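Local atomic coordinates of NAD-dependent aldehyde dehydrogenase (Burkholderia multivorans, PDB entry 5UJU), a protein that probably catalyses the NAD-dependent oxidation of aldehydes to carboxylic acids, with glutamate gamma-semialdehyde a possible substrate. Residues 347-352 / 399-404; 405-410 / 435-440. One frame throughout, in Å; residues are numbered along the deposited sequence.

Contact 1: residues 347-352 / 399-404; sequences SGQMCT and GAIQND. With NA (sodium ion), chain C.
Gln349 reaches across from residues 347-352 to the backbone of Ala400 and Gln402, joining the Gly-Gln-X-Cys sequence that marks the aldehyde dehydrogenase family, in whose relatives the cysteine is the nucleophile, to the loop between helices 391-398 and 404-414. Hydrogen bonds carry most of the contact. The chain of Gln349 is extended beyond CG (chi2 168°), and its amide ends against the loop, using both of its polar atoms. OE1 accepts the backbone N of Gln402 at 2.8 Å, in the carbonyl plane and on a lone pair. NE2 donates to Ala400 O at 3.0 Å in a nearly straight bond (170°), with the acceptor in the amide plane, and also to Tyr346 O. Three bonds thus fix the rotation of a buried amide, and a glutamine suits the place because it offers acceptor and donor side by side. Ser347 is tied to the same loop through water: one molecule donates both to its OG and to Gly399 O, each at 2.9 Å, while OG also bonds Ile398 O at the end of helix 391-398. Apolar contact is slight and comes from Ile401, whose CD1 lies 3.6 Å from Ser347 CB. Both glycines suit their places: positive phi favours glycine at Gly399, which leaves helix 391-398, and at Gly348, where a CB would also crowd the sodium ion. That ion is bound by Gly348 O at 2.7 Å, four waters and Gly458 O. At the end of the loop, Asn403 holds the N-cap position of helix 404-414, and its ND2 donates almost straight to Gln402 OE1, 2.6 Å away.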
# COMPACT_ATOMS: atom_id res chain seq x y z
N SER A 347 6.48 30.16 15.31
CA SER A 347 7.08 29.79 16.60
C SER A 347 7.51 28.33 16.63
O SER A 347 7.35 27.64 17.64
CB SER A 347 6.15 30.11 17.77
OG SER A 347 5.84 31.49 17.84
N GLY A 348 8.08 27.86 15.52
CA GLY A 348 8.60 26.50 15.44
C GLY A 348 7.56 25.42 15.55
O GLY A 348 7.91 24.25 15.77
N GLN A 349 6.27 25.75 15.37
CA GLN A 349 5.18 24.80 15.49
C GLN A 349 4.83 24.15 14.15
O GLN A 349 3.71 23.63 13.99
CB GLN A 349 3.94 25.49 16.10
CG GLN A 349 4.18 26.00 17.54
CD GLN A 349 3.08 26.92 18.05
OE1 GLN A 349 2.40 26.60 19.02
NE2 GLN A 349 2.92 28.09 17.42
N MET A 350 5.75 24.14 13.21
CA MET A 350 5.57 23.42 11.96
C MET A 350 6.27 22.07 12.07
O MET A 350 7.33 21.96 12.69
CB MET A 350 6.13 24.21 10.78
CG MET A 350 5.60 25.60 10.74
SD MET A 350 6.28 26.52 9.38
CE MET A 350 5.44 25.72 8.00
N CYS A 351 5.64 21.03 11.51
CA CYS A 351 6.24 19.71 11.57
C CYS A 351 7.56 19.64 10.80
O CYS A 351 8.33 18.70 11.00
CB CYS A 351 5.26 18.66 11.05
SG CYS A 351 4.67 18.98 9.39
N THR A 352 7.83 20.62 9.93
CA THR A 352 9.03 20.65 9.11
C THR A 352 10.11 21.58 9.67
O THR A 352 11.16 21.71 9.05
CB THR A 352 8.67 21.10 7.71
OG1 THR A 352 7.92 22.31 7.83
CG2 THR A 352 7.82 20.05 6.98
N GLY A 399 3.31 34.36 14.91
CA GLY A 399 1.99 33.87 15.26
C GLY A 399 1.87 33.69 16.76
O GLY A 399 2.58 34.31 17.55
N ALA A 400 0.98 32.78 17.15
CA ALA A 400 0.69 32.57 18.56
C ALA A 400 0.98 31.12 18.93
O ALA A 400 0.98 30.22 18.09
CB ALA A 400 -0.78 32.91 18.89
N ILE A 401 1.24 30.91 20.22
CA ILE A 401 1.53 29.59 20.75
C ILE A 401 0.22 28.82 20.93
O ILE A 401 -0.74 29.33 21.53
CB ILE A 401 2.29 29.71 22.08
CG1 ILE A 401 3.63 30.44 21.87
CG2 ILE A 401 2.50 28.37 22.70
CD1 ILE A 401 4.62 29.67 21.04
N GLN A 402 0.17 27.57 20.45
CA GLN A 402 -1.12 26.91 20.29
C GLN A 402 -1.78 26.58 21.63
O GLN A 402 -3.01 26.64 21.75
CB GLN A 402 -0.96 25.64 19.44
CG GLN A 402 -2.26 25.15 18.75
CD GLN A 402 -3.17 24.34 19.66
OE1 GLN A 402 -2.71 23.63 20.55
NE2 GLN A 402 -4.48 24.44 19.44
N ASN A 403 -0.99 26.22 22.64
CA ASN A 403 -1.55 25.78 23.91
C ASN A 403 -0.53 26.01 25.02
O ASN A 403 0.65 26.25 24.76
CB ASN A 403 -1.98 24.31 23.85
CG ASN A 403 -0.84 23.41 23.46
OD1 ASN A 403 0.04 23.09 24.27
ND2 ASN A 403 -0.84 22.99 22.20
N ASP A 404 -1.01 25.94 26.26
CA ASP A 404 -0.14 26.21 27.40
C ASP A 404 0.89 25.12 27.63
O ASP A 404 1.85 25.35 28.38
CB ASP A 404 -0.98 26.39 28.66
CG ASP A 404 -1.94 27.55 28.56
OD1 ASP A 404 -1.50 28.65 28.15
OD2 ASP A 404 -3.14 27.36 28.88
NA NA C . 10.29 23.24 16.64
O HOH W 1 4.32 33.18 19.60
O HOH W 2 8.13 22.01 17.36
O HOH W 3 11.72 21.99 18.26
O HOH W 4 11.10 21.56 14.82
O HOH W 5 12.54 24.77 16.34

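Contact 2: residues 405-410 / 435-440; sequences GVTARI and RVRTPL
Thr407 and Ile410, one turn apart on helix 404-414, face Arg437 and Leu440 of an extended segment, with CA atoms 7.9 Å apart for Thr407 and Arg437 and 7.0 Å for Ile410 and Leu440. The side chains meet by van der Waals contact. Thr407 OG1 lies over one face of the Arg437 guanidinium, 4.0 Å from NE. The methyl of the threonine, CG2, approaches the same group 3.8 Å from NH2. A short branched residue suits this position because both branches can meet the flat cation. OG1 is buried here and has no hydrogen-bond partner in the model; its nearness to the cation may be mildly favourable. Arg437 NH1 turns back to Val436 O in a weak bond. Leu440 begins strand 440-445, next to the outermost strand 418-421 in the sheet of the catalytic domain, so the contact lays helix 404-414 against the approach to an alpha/beta sheet near its edge. One turn on from Thr407, the contact is apolar: Ile410 CD1 touches Arg437 CB at 4.0 Å and Ile410 CG2 faces Leu440 CD2 at 4.4 Å, while CD2 also lies 3.6 Å from Ile410 O. Branched aliphatic residues suit these buried positions, since their methyls reach several neighbours and need no polar partner; the leucine also packs on Ala413 and Arg414. At the other end, the methylene CD of Arg435 lies beside Thr407 OG1, while its NH1 is hydrogen-bonded to Ile401 O.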
# COMPACT_ATOMS: atom_id res chain seq x y z
N GLY A 405 0.76 23.96 26.98
CA GLY A 405 1.77 22.92 27.13
C GLY A 405 3.06 23.26 26.42
O GLY A 405 4.14 22.83 26.85
N VAL A 406 2.99 24.07 25.36
CA VAL A 406 4.20 24.52 24.69
C VAL A 406 4.97 25.48 25.59
O VAL A 406 6.20 25.43 25.69
CB VAL A 406 3.86 25.16 23.33
CG1 VAL A 406 5.10 25.79 22.70
CG2 VAL A 406 3.20 24.16 22.40
N THR A 407 4.24 26.37 26.28
CA THR A 407 4.86 27.28 27.23
C THR A 407 5.61 26.52 28.32
O THR A 407 6.70 26.92 28.74
CB THR A 407 3.79 28.18 27.84
OG1 THR A 407 3.25 29.02 26.82
CG2 THR A 407 4.40 29.06 28.93
N ALA A 408 5.03 25.42 28.81
CA ALA A 408 5.70 24.63 29.84
C ALA A 408 6.98 23.99 29.31
O ALA A 408 7.99 23.94 30.02
CB ALA A 408 4.76 23.54 30.38
N ARG A 409 6.96 23.53 28.06
CA ARG A 409 8.12 22.87 27.50
C ARG A 409 9.26 23.85 27.23
O ARG A 409 10.43 23.48 27.34
CB ARG A 409 7.73 22.12 26.23
CG ARG A 409 8.86 21.30 25.62
CD ARG A 409 8.38 20.51 24.39
NE ARG A 409 7.25 19.63 24.69
CZ ARG A 409 5.98 19.90 24.39
NH1 ARG A 409 5.66 21.03 23.76
NH2 ARG A 409 5.04 19.03 24.70
N ILE A 410 8.93 25.10 26.86
CA ILE A 410 9.94 26.14 26.73
C ILE A 410 10.70 26.29 28.05
O ILE A 410 11.93 26.38 28.07
CB ILE A 410 9.30 27.47 26.30
CG1 ILE A 410 8.77 27.38 24.87
CG2 ILE A 410 10.31 28.61 26.37
CD1 ILE A 410 7.90 28.57 24.45
N ARG A 435 -1.35 34.63 23.26
CA ARG A 435 -0.25 33.86 23.85
C ARG A 435 0.89 33.87 22.84
O ARG A 435 0.87 33.12 21.86
CB ARG A 435 -0.71 32.44 24.18
CG ARG A 435 0.32 31.58 24.91
CD ARG A 435 -0.08 30.10 24.85
NE ARG A 435 -1.32 29.85 25.56
CZ ARG A 435 -2.45 29.44 24.99
NH1 ARG A 435 -2.51 29.23 23.68
NH2 ARG A 435 -3.53 29.26 25.73
N VAL A 436 1.89 34.73 23.06
CA VAL A 436 2.98 34.92 22.10
C VAL A 436 4.29 34.75 22.84
O VAL A 436 4.51 35.39 23.88
CB VAL A 436 2.91 36.31 21.44
CG1 VAL A 436 4.01 36.47 20.36
CG2 VAL A 436 1.54 36.60 20.85
N ARG A 437 5.19 33.91 22.30
CA ARG A 437 6.50 33.63 22.88
C ARG A 437 7.56 33.57 21.78
O ARG A 437 7.33 32.96 20.74
CB ARG A 437 6.51 32.28 23.62
CG ARG A 437 5.49 32.10 24.70
CD ARG A 437 5.78 33.01 25.86
NE ARG A 437 5.06 32.61 27.07
CZ ARG A 437 3.88 33.09 27.43
NH1 ARG A 437 3.27 33.98 26.65
NH2 ARG A 437 3.30 32.68 28.55
N THR A 438 8.72 34.18 22.04
CA THR A 438 9.82 34.20 21.07
C THR A 438 10.64 32.92 21.19
O THR A 438 10.55 32.21 22.19
CB THR A 438 10.71 35.43 21.29
OG1 THR A 438 11.29 35.41 22.60
CG2 THR A 438 9.88 36.70 21.13
N PRO A 439 11.46 32.60 20.18
CA PRO A 439 12.19 31.32 20.21
C PRO A 439 13.26 31.26 21.29
O PRO A 439 13.91 32.25 21.65
CB PRO A 439 12.82 31.23 18.82
CG PRO A 439 11.96 32.11 17.95
CD PRO A 439 11.56 33.24 18.85
N LEU A 440 13.43 30.05 21.82
CA LEU A 440 14.51 29.70 22.73
C LEU A 440 15.60 28.99 21.94
O LEU A 440 15.32 27.99 21.26
CB LEU A 440 14.00 28.80 23.86
CG LEU A 440 15.06 28.22 24.80
CD1 LEU A 440 15.70 29.32 25.66
CD2 LEU A 440 14.43 27.17 25.66

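How the contacts relate
Contact 1 is wholly buried, whereas contact 2 lies farther from the centre of the chain and is partly open at its two arginines and its threonine. Their centres are about 8 Å apart, and they follow in series along the chain: 399-404 runs straight into helix 404-414. The chemistry differs with depth, from directed amide and water bonds beside a sodium site to contacts of methyls, methylenes and a guanidinium. Arg435 joins the two. Its NE makes a salt bridge with Asp404 OD1, and its O probably accepts a hydrogen bond from Ile401 N, fastening 435-440 to the loop that Gln349 grips.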